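Local atomic coordinates of Alr4995 protein (Nostoc sp., PDB entry 6LRF), a protein that acts as a bifunctional arginine dihydrolase and ornithine cyclodeaminase, probably turning arginine into ornithine and then, at a second site, ornithine into proline. Residues B[151-156]-B[277-282]; B[125-130]-B[269-274]; B[77-82]-B[107-112]; B[131-136]-B[194-199]; B[115-120]-B[138-143]. One frame throughout, in Å; residues are numbered along the deposited sequence.

Interaction 1 of 5, residues B[151-156]-B[277-282]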
# COMPACT_ATOMS: atom_id res chain seq x y z
N TRP B 151 57.04 9.60 0.01
CA TRP B 151 57.78 10.69 0.66
C TRP B 151 58.07 10.45 2.13
O TRP B 151 59.04 11.00 2.67
CB TRP B 151 57.01 11.99 0.52
CG TRP B 151 57.05 12.57 -0.85
CD1 TRP B 151 57.98 12.32 -1.83
CD2 TRP B 151 56.13 13.51 -1.40
NE1 TRP B 151 57.69 13.05 -2.96
CE2 TRP B 151 56.56 13.80 -2.71
CE3 TRP B 151 54.98 14.14 -0.91
CZ2 TRP B 151 55.88 14.69 -3.54
CZ3 TRP B 151 54.31 15.03 -1.73
CH2 TRP B 151 54.77 15.29 -3.03
N LEU B 152 57.22 9.68 2.81
CA LEU B 152 57.49 9.43 4.22
C LEU B 152 58.08 8.04 4.42
O LEU B 152 58.39 7.66 5.55
CB LEU B 152 56.24 9.63 5.06
CG LEU B 152 55.61 11.03 5.02
CD1 LEU B 152 54.46 11.08 5.96
CD2 LEU B 152 56.61 12.12 5.38
N ASP B 153 58.22 7.30 3.32
CA ASP B 153 58.77 5.93 3.31
C ASP B 153 58.05 5.01 4.32
O ASP B 153 58.67 4.47 5.24
CB ASP B 153 60.28 5.98 3.61
CG ASP B 153 61.06 4.85 2.93
OD1 ASP B 153 60.49 4.14 2.08
OD2 ASP B 153 62.27 4.67 3.24
N ILE B 154 56.75 4.81 4.12
CA ILE B 154 55.93 4.09 5.08
C ILE B 154 54.74 3.40 4.41
O ILE B 154 54.30 3.83 3.34
CB ILE B 154 55.43 5.04 6.19
CG1 ILE B 154 54.86 4.24 7.36
CG2 ILE B 154 54.42 6.04 5.64
CD1 ILE B 154 54.85 4.97 8.66
N GLU B 155 54.25 2.31 5.02
CA GLU B 155 53.03 1.64 4.55
C GLU B 155 51.80 2.48 4.86
O GLU B 155 51.55 2.82 6.01
CB GLU B 155 52.88 0.26 5.21
CG GLU B 155 51.60 -0.48 4.80
CD GLU B 155 51.41 -1.80 5.53
OE1 GLU B 155 51.44 -1.82 6.77
OE2 GLU B 155 51.23 -2.83 4.85
N VAL B 156 51.02 2.80 3.82
CA VAL B 156 49.83 3.64 3.99
C VAL B 156 48.55 2.82 3.82
O VAL B 156 48.36 2.17 2.81
CB VAL B 156 49.82 4.81 2.98
CG1 VAL B 156 48.50 5.58 3.04
CG2 VAL B 156 50.99 5.75 3.27
N VAL B 277 60.13 0.03 8.76
CA VAL B 277 59.17 0.57 7.79
C VAL B 277 59.79 0.94 6.43
O VAL B 277 60.99 1.22 6.29
CB VAL B 277 58.42 1.82 8.34
CG1 VAL B 277 57.88 1.55 9.72
CG2 VAL B 277 59.31 3.07 8.31
N HIS B 278 58.93 0.90 5.42
CA HIS B 278 59.26 1.32 4.08
C HIS B 278 57.97 1.58 3.32
O HIS B 278 56.90 1.07 3.70
CB HIS B 278 60.13 0.28 3.36
CG HIS B 278 59.47 -1.05 3.17
ND1 HIS B 278 59.34 -1.98 4.18
CD2 HIS B 278 58.95 -1.63 2.06
CE1 HIS B 278 58.74 -3.06 3.72
NE2 HIS B 278 58.50 -2.88 2.43
N ALA B 279 58.08 2.39 2.27
CA ALA B 279 56.97 2.75 1.41
C ALA B 279 56.18 1.53 0.94
O ALA B 279 56.73 0.60 0.35
CB ALA B 279 57.47 3.52 0.20
N ASN B 280 54.89 1.55 1.22
CA ASN B 280 53.99 0.56 0.66
C ASN B 280 52.62 1.17 0.38
O ASN B 280 52.00 1.74 1.27
CB ASN B 280 53.87 -0.62 1.61
CG ASN B 280 53.33 -1.83 0.94
OD1 ASN B 280 53.65 -2.11 -0.22
ND2 ASN B 280 52.48 -2.57 1.65
N VAL B 281 52.15 1.06 -0.87
CA VAL B 281 50.83 1.58 -1.24
C VAL B 281 49.93 0.44 -1.73
O VAL B 281 50.37 -0.45 -2.46
CB VAL B 281 50.91 2.69 -2.36
CG1 VAL B 281 52.15 3.54 -2.20
CG2 VAL B 281 50.86 2.12 -3.77
N TYR B 282 48.66 0.46 -1.31
CA TYR B 282 47.68 -0.49 -1.84
C TYR B 282 46.78 0.18 -2.88
O TYR B 282 46.06 -0.50 -3.62
CB TYR B 282 46.86 -1.11 -0.72
CG TYR B 282 47.71 -1.87 0.26
CD1 TYR B 282 48.09 -3.19 0.01
CD2 TYR B 282 48.15 -1.28 1.43
CE1 TYR B 282 48.88 -3.89 0.91
CE2 TYR B 282 48.94 -1.96 2.33
CZ TYR B 282 49.30 -3.27 2.07
OH TYR B 282 50.09 -3.95 2.98
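This is parallel strand pairing: strand 155-160 meets strand 280-292 in a six-stranded mixed sheet, E155 lying in register with N280. Two main-chain bonds bracket E155. N280 N approaches I154 O at 3.2 Å from well above the carbonyl plane, whereas V156 N meets N280 O at 2.9 Å, nearly straight (170°) and along the C=O axis. A third N-H is taken by a side chain, since D153, which follows helix 145-152 with positive phi, brings OD1 to 3.0 Å from A279 N. The polar side chains gather on E155. Its chain is extended, CG anti to the backbone N (chi1 178°), and runs alongside N280. OE2 accepts a very short 2.5 Å bond from Y282 OH on its anti lone pair and a weak one from N280 ND2, while OE1 is salt-bridged to R199. An alanine at E155 would remove this carboxylate and would probably loosen both Y282 and R199. At the edge of the Y282 ring, near its plane, V156 O lies 3.7 Å from CD2.

Interaction 2 of 5, residues B[125-130]-B[269-274]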
# COMPACT_ATOMS: atom_id res chain seq x y z
N LEU B 125 49.34 8.31 12.36
CA LEU B 125 50.34 7.26 12.51
C LEU B 125 49.93 6.23 13.55
O LEU B 125 49.37 6.55 14.59
CB LEU B 125 51.69 7.87 12.90
CG LEU B 125 52.40 8.64 11.79
CD1 LEU B 125 53.48 9.56 12.37
CD2 LEU B 125 53.00 7.68 10.76
N ASP B 126 50.18 4.97 13.23
CA ASP B 126 50.14 3.92 14.24
C ASP B 126 51.17 4.29 15.31
O ASP B 126 52.29 4.67 14.97
CB ASP B 126 50.43 2.57 13.58
CG ASP B 126 50.72 1.47 14.58
OD1 ASP B 126 49.75 0.95 15.18
OD2 ASP B 126 51.91 1.12 14.75
N ARG B 127 50.79 4.24 16.59
CA ARG B 127 51.66 4.81 17.63
C ARG B 127 52.95 4.02 17.84
O ARG B 127 53.95 4.56 18.34
CB ARG B 127 50.91 4.95 18.95
CG ARG B 127 49.80 5.99 18.94
CD ARG B 127 50.13 7.22 18.10
NE ARG B 127 51.42 7.82 18.45
CZ ARG B 127 51.99 8.82 17.78
NH1 ARG B 127 51.40 9.36 16.72
NH2 ARG B 127 53.17 9.29 18.16
N GLU B 128 52.94 2.76 17.45
CA GLU B 128 54.17 1.97 17.44
C GLU B 128 54.88 2.17 16.09
O GLU B 128 55.86 1.48 15.77
CB GLU B 128 53.87 0.49 17.74
CG GLU B 128 53.18 0.30 19.10
CD GLU B 128 52.47 -1.06 19.27
OE1 GLU B 128 52.13 -1.72 18.26
OE2 GLU B 128 52.25 -1.46 20.44
N GLY B 129 54.38 3.12 15.29
CA GLY B 129 55.01 3.55 14.05
C GLY B 129 55.08 2.53 12.92
O GLY B 129 55.95 2.63 12.05
N ARG B 130 54.16 1.56 12.92
CA ARG B 130 54.23 0.45 11.95
C ARG B 130 53.70 0.83 10.57
O ARG B 130 54.20 0.36 9.54
CB ARG B 130 53.47 -0.76 12.50
CG ARG B 130 54.10 -1.34 13.80
CD ARG B 130 53.17 -2.35 14.46
NE ARG B 130 51.93 -1.73 14.92
CZ ARG B 130 50.82 -2.40 15.18
NH1 ARG B 130 50.79 -3.72 15.02
NH2 ARG B 130 49.72 -1.76 15.59
N VAL B 269 55.02 17.07 16.42
CA VAL B 269 56.08 17.27 15.44
C VAL B 269 57.30 16.39 15.75
O VAL B 269 58.30 16.39 15.02
CB VAL B 269 56.47 18.74 15.35
CG1 VAL B 269 55.39 19.52 14.65
CG2 VAL B 269 56.71 19.31 16.75
N THR B 270 57.19 15.62 16.84
CA THR B 270 58.18 14.61 17.24
C THR B 270 57.67 13.21 16.96
O THR B 270 57.06 12.57 17.82
CB THR B 270 58.52 14.72 18.75
OG1 THR B 270 59.14 15.99 19.00
CG2 THR B 270 59.48 13.62 19.19
N GLU B 271 57.92 12.73 15.74
CA GLU B 271 57.49 11.40 15.31
C GLU B 271 58.69 10.60 14.85
O GLU B 271 59.12 10.72 13.70
CB GLU B 271 56.46 11.48 14.17
CG GLU B 271 55.15 12.20 14.51
CD GLU B 271 54.25 11.39 15.42
OE1 GLU B 271 54.72 10.38 15.99
OE2 GLU B 271 53.06 11.76 15.56
N PRO B 272 59.26 9.78 15.75
CA PRO B 272 60.45 9.00 15.40
C PRO B 272 60.16 7.94 14.35
O PRO B 272 59.08 7.33 14.35
CB PRO B 272 60.87 8.36 16.73
CG PRO B 272 60.19 9.20 17.80
CD PRO B 272 58.90 9.65 17.18
N VAL B 273 61.11 7.72 13.45
CA VAL B 273 60.94 6.79 12.34
C VAL B 273 61.35 5.39 12.78
O VAL B 273 62.46 5.19 13.29
CB VAL B 273 61.76 7.21 11.12
CG1 VAL B 273 61.68 6.17 10.01
CG2 VAL B 273 61.27 8.56 10.61
N ARG B 274 60.46 4.43 12.60
CA ARG B 274 60.72 3.07 13.07
C ARG B 274 61.69 2.36 12.11
O ARG B 274 61.73 2.65 10.91
CB ARG B 274 59.39 2.31 13.20
CG ARG B 274 59.47 1.03 14.01
CD ARG B 274 58.15 0.28 13.99
NE ARG B 274 58.36 -1.16 14.16
CZ ARG B 274 57.92 -1.88 15.20
NH1 ARG B 274 58.16 -3.18 15.25
NH2 ARG B 274 57.23 -1.29 16.18
O HOH W 1 57.62 4.94 12.08
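Three guanidinium groups define this contact, each used differently. R127 is met at its edge by the carboxylate of E271, end-on: NH1 points to E271 OE2 at 3.1 Å, almost exactly in plane and nearly straight (167°), while NH2 reaches E271 OE1 at 2.9 Å with more tilt, each oxygen using its syn lone pair. The two planes stand 44° apart, so the bidentate salt bridge is twisted. R130 has E128 OE1 over one face, a contact of charges alone, and D126 at its edge, gripped side-on through NE and NH2, the latter 2.7 Å from D126 OD1. D126 OD2 accepts from both NE and the backbone N of R130. R274 carries R130 CG over one face, and its NH2 donates to E128 O at 3.1 Å on a lone pair.

D126 to G129 form a type I beta turn, with G129 N 2.6 Å from D126 O, in the hairpin connection between antiparallel strands 123-125 and 132-136. The extended R274 side chain lies along this turn, its CB 3.6 Å from G129 O. A water joins the backbones, donating to G129 O and accepting from R274 N. L125 CD1 meets E271 CD tip to tip at 3.6 Å, while the neighbouring L76 touches both side chains.

Interaction 3 of 5, residues B[77-82]-B[107-112]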
# COMPACT_ATOMS: atom_id res chain seq x y z
N GLY B 77 59.48 11.75 11.23
CA GLY B 77 60.92 11.97 11.28
C GLY B 77 61.26 13.41 10.93
O GLY B 77 60.68 14.36 11.48
N ASP B 78 62.16 13.59 9.98
CA ASP B 78 62.54 14.94 9.54
C ASP B 78 61.74 15.38 8.30
O ASP B 78 62.00 16.44 7.74
CB ASP B 78 64.05 15.02 9.25
CG ASP B 78 64.92 14.68 10.48
OD1 ASP B 78 66.04 14.17 10.27
OD2 ASP B 78 64.51 14.92 11.64
N ASN B 79 60.78 14.57 7.87
CA ASN B 79 59.97 14.86 6.68
C ASN B 79 58.57 15.38 7.00
O ASN B 79 57.94 14.90 7.94
CB ASN B 79 59.84 13.62 5.81
CG ASN B 79 61.17 13.18 5.24
OD1 ASN B 79 61.89 13.99 4.65
ND2 ASN B 79 61.51 11.91 5.44
N VAL B 80 58.07 16.34 6.22
CA VAL B 80 56.68 16.74 6.34
C VAL B 80 56.05 16.78 4.95
O VAL B 80 56.68 17.23 4.00
CB VAL B 80 56.52 18.12 7.08
CG1 VAL B 80 57.53 19.10 6.60
CG2 VAL B 80 55.12 18.71 6.88
N VAL B 81 54.83 16.25 4.82
CA VAL B 81 54.03 16.53 3.63
C VAL B 81 53.12 17.68 4.03
O VAL B 81 52.34 17.57 4.97
CB VAL B 81 53.19 15.32 3.15
CG1 VAL B 81 52.43 15.69 1.86
CG2 VAL B 81 54.09 14.10 2.92
N LEU B 82 53.28 18.81 3.35
CA LEU B 82 52.48 20.00 3.58
C LEU B 82 51.03 19.76 3.18
O LEU B 82 50.76 19.18 2.14
CB LEU B 82 53.06 21.16 2.78
CG LEU B 82 52.56 22.57 3.06
CD1 LEU B 82 53.02 23.04 4.43
CD2 LEU B 82 53.06 23.52 1.96
N THR B 107 62.21 18.76 6.07
CA THR B 107 62.19 18.64 4.62
C THR B 107 60.72 18.61 4.19
O THR B 107 59.99 17.67 4.52
CB THR B 107 62.96 17.38 4.16
OG1 THR B 107 64.28 17.42 4.70
CG2 THR B 107 63.02 17.27 2.64
N VAL B 108 60.29 19.65 3.47
CA VAL B 108 58.88 19.88 3.18
C VAL B 108 58.53 19.43 1.76
O VAL B 108 59.11 19.89 0.78
CB VAL B 108 58.51 21.37 3.34
CG1 VAL B 108 57.07 21.61 2.92
CG2 VAL B 108 58.72 21.82 4.78
N TYR B 109 57.59 18.50 1.67
CA TYR B 109 57.10 18.04 0.38
C TYR B 109 55.73 18.64 0.12
O TYR B 109 54.93 18.79 1.05
CB TYR B 109 57.01 16.53 0.34
CG TYR B 109 58.34 15.86 0.44
CD1 TYR B 109 58.83 15.43 1.67
CD2 TYR B 109 59.12 15.66 -0.68
CE1 TYR B 109 60.06 14.81 1.77
CE2 TYR B 109 60.34 15.04 -0.59
CZ TYR B 109 60.81 14.61 0.63
OH TYR B 109 62.03 13.99 0.70
N GLU B 110 55.48 18.99 -1.13
CA GLU B 110 54.22 19.63 -1.48
C GLU B 110 53.54 18.85 -2.58
O GLU B 110 54.20 18.42 -3.53
CB GLU B 110 54.46 21.06 -1.93
CG GLU B 110 54.98 21.95 -0.83
CD GLU B 110 55.25 23.34 -1.35
OE1 GLU B 110 55.87 23.45 -2.42
OE2 GLU B 110 54.81 24.31 -0.70
N LEU B 111 52.24 18.65 -2.43
CA LEU B 111 51.44 17.92 -3.41
C LEU B 111 51.13 18.83 -4.59
O LEU B 111 51.17 20.06 -4.44
CB LEU B 111 50.15 17.41 -2.76
CG LEU B 111 50.53 16.31 -1.76
CD1 LEU B 111 49.68 16.37 -0.54
CD2 LEU B 111 50.42 14.97 -2.44
N PRO B 112 50.83 18.25 -5.76
CA PRO B 112 50.20 19.00 -6.87
C PRO B 112 49.10 19.93 -6.34
O PRO B 112 48.43 19.58 -5.36
CB PRO B 112 49.61 17.89 -7.74
CG PRO B 112 50.53 16.72 -7.53
CD PRO B 112 51.04 16.82 -6.10
O HOH W 2 51.08 20.03 -0.45
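Y109 leaves its strand with CG anti to the carbonyl carbon (chi1 -65°), and its atoms can be traced along the neighbouring chain. CB lies 3.7 Å from V80 O; CD1 stays beside the same oxygen, which sits at the ring edge near the ring plane. CE1 then passes to N79 OD1 at 3.5 Å, and OH, at the tip, is 4.0 Å from that oxygen, too far for a bond. The amide of N79 is turned 58° from the ring, and W151 stacks on the ring.

Beneath these side chains the backbones are joined by four near-straight bonds: T107 N to D78 O, V80 N to T107 O, Y109 N to V80 O, and L82 N to Y109 O, the last two both 2.8 Å. N79, V81 and Y109 face one side of the sheet, V80 and V108 the other, where V80 CG1 and V108 CG2 are pressed to a tight 3.5 Å beside F101. Past the paired residues the chains part, and a water takes over, donating to L82 O and accepting from L111 N, each at 2.7 Å. E110 lies alongside L82 and carries its OE2 to a salt bridge with K98. With helix 93-103 connecting the two parallel neighbours, this is a beta-alpha-beta crossover, an element expected in the alpha/beta propeller of guanidine-modifying enzymes.

Interaction 4 of 5, residues B[131-136]-B[194-199]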
# COMPACT_ATOMS: atom_id res chain seq x y z
N TRP B 131 52.67 1.68 10.55
CA TRP B 131 52.07 2.13 9.30
C TRP B 131 51.37 3.46 9.50
O TRP B 131 51.26 3.95 10.64
CB TRP B 131 51.08 1.09 8.76
CG TRP B 131 50.08 0.65 9.79
CD1 TRP B 131 49.05 1.38 10.32
CD2 TRP B 131 50.03 -0.63 10.43
NE1 TRP B 131 48.37 0.63 11.26
CE2 TRP B 131 48.95 -0.61 11.34
CE3 TRP B 131 50.80 -1.80 10.32
CZ2 TRP B 131 48.62 -1.71 12.13
CZ3 TRP B 131 50.47 -2.88 11.11
CH2 TRP B 131 49.39 -2.83 12.00
N LEU B 132 50.91 4.03 8.40
CA LEU B 132 50.13 5.27 8.41
C LEU B 132 48.68 5.00 7.96
O LEU B 132 48.45 4.42 6.89
CB LEU B 132 50.76 6.31 7.48
CG LEU B 132 49.95 7.59 7.31
CD1 LEU B 132 49.96 8.37 8.60
CD2 LEU B 132 50.49 8.43 6.15
N TRP B 133 47.73 5.43 8.78
CA TRP B 133 46.32 5.42 8.42
C TRP B 133 45.98 6.71 7.69
O TRP B 133 46.14 7.77 8.26
CB TRP B 133 45.44 5.31 9.66
CG TRP B 133 45.64 4.08 10.55
CD1 TRP B 133 46.32 4.03 11.75
CD2 TRP B 133 45.07 2.78 10.36
NE1 TRP B 133 46.23 2.76 12.29
CE2 TRP B 133 45.47 1.98 11.46
CE3 TRP B 133 44.28 2.20 9.36
CZ2 TRP B 133 45.11 0.64 11.58
CZ3 TRP B 133 43.91 0.87 9.48
CH2 TRP B 133 44.33 0.10 10.59
N ALA B 134 45.50 6.63 6.45
CA ALA B 134 45.11 7.85 5.73
C ALA B 134 43.64 7.85 5.36
O ALA B 134 43.15 6.90 4.75
CB ALA B 134 45.94 8.02 4.46
N GLY B 135 42.95 8.95 5.65
CA GLY B 135 41.54 9.09 5.31
C GLY B 135 41.30 9.67 3.93
O GLY B 135 42.17 10.33 3.35
N TYR B 136 40.13 9.39 3.36
CA TYR B 136 39.68 10.08 2.16
C TYR B 136 38.17 10.05 2.20
O TYR B 136 37.60 9.32 3.00
CB TYR B 136 40.23 9.44 0.86
CG TYR B 136 39.65 8.09 0.50
CD1 TYR B 136 40.05 6.94 1.16
CD2 TYR B 136 38.70 7.96 -0.52
CE1 TYR B 136 39.52 5.70 0.84
CE2 TYR B 136 38.17 6.73 -0.86
CZ TYR B 136 38.57 5.59 -0.18
OH TYR B 136 38.05 4.35 -0.51
N ARG B 194 36.41 -3.45 7.78
CA ARG B 194 37.05 -4.75 7.62
C ARG B 194 38.57 -4.58 7.81
O ARG B 194 39.21 -5.39 8.50
CB ARG B 194 36.72 -5.34 6.24
CG ARG B 194 36.16 -6.77 6.22
CD ARG B 194 35.79 -7.21 4.77
NE ARG B 194 34.72 -6.37 4.23
CZ ARG B 194 34.62 -6.00 2.95
NH1 ARG B 194 35.54 -6.38 2.07
NH2 ARG B 194 33.61 -5.22 2.55
N LEU B 195 39.14 -3.53 7.22
CA LEU B 195 40.59 -3.32 7.28
C LEU B 195 41.06 -3.08 8.71
O LEU B 195 42.09 -3.61 9.13
CB LEU B 195 41.01 -2.15 6.40
CG LEU B 195 42.52 -1.80 6.36
CD1 LEU B 195 43.38 -3.00 5.94
CD2 LEU B 195 42.75 -0.61 5.42
N ILE B 196 40.30 -2.26 9.44
CA ILE B 196 40.60 -1.94 10.83
C ILE B 196 40.61 -3.20 11.67
O ILE B 196 41.47 -3.41 12.54
CB ILE B 196 39.58 -0.94 11.40
CG1 ILE B 196 39.76 0.44 10.75
CG2 ILE B 196 39.71 -0.84 12.90
CD1 ILE B 196 38.65 1.43 11.10
N GLU B 197 39.63 -4.05 11.39
CA GLU B 197 39.45 -5.25 12.20
C GLU B 197 40.53 -6.29 11.87
O GLU B 197 40.89 -7.08 12.74
CB GLU B 197 38.02 -5.78 12.03
CG GLU B 197 36.98 -4.89 12.72
CD GLU B 197 35.55 -5.05 12.17
OE1 GLU B 197 35.30 -6.02 11.44
OE2 GLU B 197 34.68 -4.20 12.47
N MSE B 198 41.09 -6.26 10.66
CA MSE B 198 42.22 -7.15 10.34
C MSE B 198 43.55 -6.69 10.96
O MSE B 198 44.42 -7.51 11.25
CB MSE B 198 42.40 -7.29 8.83
CG MSE B 198 41.41 -8.25 8.17
SE MSE B 198 41.71 -8.43 6.24
CE MSE B 198 41.37 -6.61 5.68
N ARG B 199 43.71 -5.38 11.16
CA ARG B 199 44.99 -4.83 11.60
C ARG B 199 45.05 -4.61 13.12
O ARG B 199 46.13 -4.51 13.70
CB ARG B 199 45.26 -3.51 10.89
CG ARG B 199 45.47 -3.65 9.39
CD ARG B 199 46.85 -4.15 9.11
NE ARG B 199 47.15 -4.23 7.68
CZ ARG B 199 48.33 -3.91 7.17
NH1 ARG B 199 49.30 -3.47 7.97
NH2 ARG B 199 48.54 -4.01 5.86
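This is strand-on-helix packing between strand 132-136 and the last turns of helix 190-199, closed at one end by a cation-pi contact. The axes run 171° apart in direction and approach to 12.2 Å, so large side chains must bridge the gap. R199 does most of this. Bent at chi2 (-78°), it crosses obliquely over one face of W131, with CD 4.3 Å and CZ 4.8 Å from the centroid of the six-membered ring. The guanidinium stands perpendicular to that ring and presents its edge, NH1 coming to 3.2 Å from W131 CE3. This same NH1 forms a salt bridge with E155, while NH2 makes a weak bond to Y282 OH; the group is therefore anchored by charge as well as by the ring.

W133 supplies the second half. Its CH2 touches R199 CB at 3.7 Å, and its CZ3 meets L195 CG at the ring edge at 4.3 Å and I196 CG1 at 4.4 Å. W131 CD1 lies over one face of W133, which brings the two indole NE1 atoms to 3.2 Å; both are donors, so no hydrogen bond joins them. F173 meets W133 edge-to-face. In the sheet, strand 132-136 runs between 123-125 and 155-160; on the helix side, I196 also packs against L181 and Y183 of strand 181-183, and R199 against L157.

Interaction 5 of 5, residues B[115-120]-B[138-143]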
# COMPACT_ATOMS: atom_id res chain seq x y z
N LEU B 115 45.51 18.62 -5.82
CA LEU B 115 45.44 17.34 -5.14
C LEU B 115 45.38 17.57 -3.63
O LEU B 115 46.41 17.53 -2.96
CB LEU B 115 46.63 16.48 -5.51
CG LEU B 115 46.55 15.00 -5.17
CD1 LEU B 115 45.27 14.45 -5.76
CD2 LEU B 115 47.76 14.29 -5.77
N PRO B 116 44.18 17.82 -3.11
CA PRO B 116 44.04 18.18 -1.70
C PRO B 116 44.44 17.07 -0.71
O PRO B 116 44.26 15.88 -0.96
CB PRO B 116 42.55 18.53 -1.55
CG PRO B 116 41.90 18.06 -2.80
CD PRO B 116 42.94 18.05 -3.87
N PHE B 117 45.00 17.51 0.41
CA PHE B 117 45.43 16.62 1.49
C PHE B 117 45.53 17.46 2.74
O PHE B 117 46.18 18.50 2.71
CB PHE B 117 46.76 15.98 1.18
CG PHE B 117 47.41 15.34 2.38
CD1 PHE B 117 46.94 14.14 2.87
CD2 PHE B 117 48.49 15.95 3.01
CE1 PHE B 117 47.53 13.55 3.97
CE2 PHE B 117 49.09 15.37 4.12
CZ PHE B 117 48.61 14.16 4.60
N GLU B 118 44.90 17.05 3.83
CA GLU B 118 44.81 17.98 4.96
C GLU B 118 45.54 17.52 6.22
O GLU B 118 45.07 17.74 7.34
CB GLU B 118 43.34 18.30 5.23
CG GLU B 118 42.76 19.03 4.00
CD GLU B 118 41.47 19.79 4.28
OE1 GLU B 118 40.86 19.59 5.35
OE2 GLU B 118 41.06 20.58 3.40
N GLY B 119 46.71 16.92 6.03
CA GLY B 119 47.67 16.76 7.10
C GLY B 119 47.37 15.66 8.10
O GLY B 119 46.73 14.66 7.76
N ALA B 120 47.84 15.85 9.33
CA ALA B 120 47.65 14.81 10.33
C ALA B 120 46.18 14.73 10.73
O ALA B 120 45.75 13.76 11.35
CB ALA B 120 48.54 15.07 11.56
N PHE B 138 36.18 13.25 1.88
CA PHE B 138 35.67 14.62 1.95
C PHE B 138 36.74 15.67 1.69
O PHE B 138 36.53 16.61 0.93
CB PHE B 138 35.04 14.88 3.33
CG PHE B 138 33.80 14.08 3.58
CD1 PHE B 138 32.60 14.41 2.95
CD2 PHE B 138 33.81 12.99 4.44
CE1 PHE B 138 31.46 13.68 3.17
CE2 PHE B 138 32.67 12.25 4.66
CZ PHE B 138 31.49 12.60 4.02
N ARG B 139 37.88 15.53 2.35
CA ARG B 139 38.91 16.56 2.27
C ARG B 139 40.11 16.07 1.47
O ARG B 139 40.38 16.58 0.37
CB ARG B 139 39.32 17.00 3.67
CG ARG B 139 38.23 17.82 4.39
CD ARG B 139 37.88 19.11 3.62
NE ARG B 139 36.93 19.93 4.37
CZ ARG B 139 37.26 20.76 5.37
NH1 ARG B 139 38.53 20.90 5.74
NH2 ARG B 139 36.31 21.45 5.99
N SER B 140 40.82 15.07 1.99
CA SER B 140 41.95 14.52 1.26
C SER B 140 41.52 13.55 0.17
O SER B 140 40.66 12.72 0.37
CB SER B 140 42.89 13.80 2.23
OG SER B 140 43.23 14.67 3.30
N GLU B 141 42.17 13.67 -0.98
CA GLU B 141 41.95 12.79 -2.13
C GLU B 141 42.68 11.47 -1.99
O GLU B 141 43.80 11.40 -1.47
CB GLU B 141 42.43 13.48 -3.41
CG GLU B 141 41.54 14.60 -3.87
CD GLU B 141 40.34 14.11 -4.68
OE1 GLU B 141 40.36 12.96 -5.17
OE2 GLU B 141 39.38 14.90 -4.82
N LEU B 142 42.03 10.43 -2.49
CA LEU B 142 42.58 9.09 -2.50
C LEU B 142 43.95 9.06 -3.18
O LEU B 142 44.88 8.37 -2.72
CB LEU B 142 41.60 8.14 -3.21
CG LEU B 142 42.06 6.69 -3.37
CD1 LEU B 142 42.39 6.09 -2.01
CD2 LEU B 142 40.96 5.89 -4.10
N ASP B 143 44.08 9.84 -4.24
CA ASP B 143 45.33 9.90 -4.98
C ASP B 143 46.52 10.55 -4.23
O ASP B 143 47.66 10.46 -4.68
CB ASP B 143 45.11 10.63 -6.30
CG ASP B 143 44.44 9.76 -7.35
OD1 ASP B 143 44.35 8.53 -7.13
OD2 ASP B 143 44.03 10.30 -8.40
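Hydrogen bonds tie the two loops at two points around the close pair F117 and S140. E141 N donates to P116 O at 3.0 Å, nearly straight (172°) although the donor stands above the carbonyl plane. E118 N donates to S140 OG, also at 3.0 Å; that hydroxyl, anti to its carbonyl carbon, is bonded to D122 OD2 as well.

One salt bridge pairs opposite charges. R139, bent at chi2 (-60°), brings NH1 to 2.7 Å from E118 OE1, on the syn lone pair and in the guanidinium plane, while the carboxylate is turned 71° from that plane. The arginine stem follows the acid too, its CG 3.3 Å from E118 OE1. A leucine at R139 would lose the guanidinium and would probably leave the buried E118 without its arginine countercharge, with H168 and L86 N still beside it, and the I21 carbonyl without its NH2 donor.

Apolar contacts lie at the other end. P116 CG runs alongside E141 CG at 3.6 Å, and L115 CD1 touches both E141 CB (3.8 Å) and D143 CB (3.9 Å). A second subunit adjoins this end: D143, held within the chain by S336 and K334, is also salt-bridged to R325 of that subunit.

E118 is thus a buried acid with several partners, OE1 also bonded to H168 NE2 and OE2 to L86 N. So many donors around it would be expected to hold the carboxylate ionised and fixed in rotation.

How the interactions relate
Interaction 1 touches interactions 2, 3 and 4. It meets interaction 4 twice: E155 O lies 2.8 Å from L132 N within the sheet, and E155 OE1 lies 3.0 Å from R199 NH1. Interaction 3 reaches it through W151, whose CE3 is 3.4 Å from Y109 CB, and interaction 2 through V277 CG1, 3.2 Å from G129 O. Interactions 2 and 3 meet where E271 O approaches G77 N at 2.7 Å. Interaction 5 touches interaction 3 (L111 CD1 to F117 CB, 3.4 Å) and interaction 4, but stays about 7 Å from interactions 1 and 2 at the nearest atoms. The structure is unliganded, so no substrate marks a pocket among them.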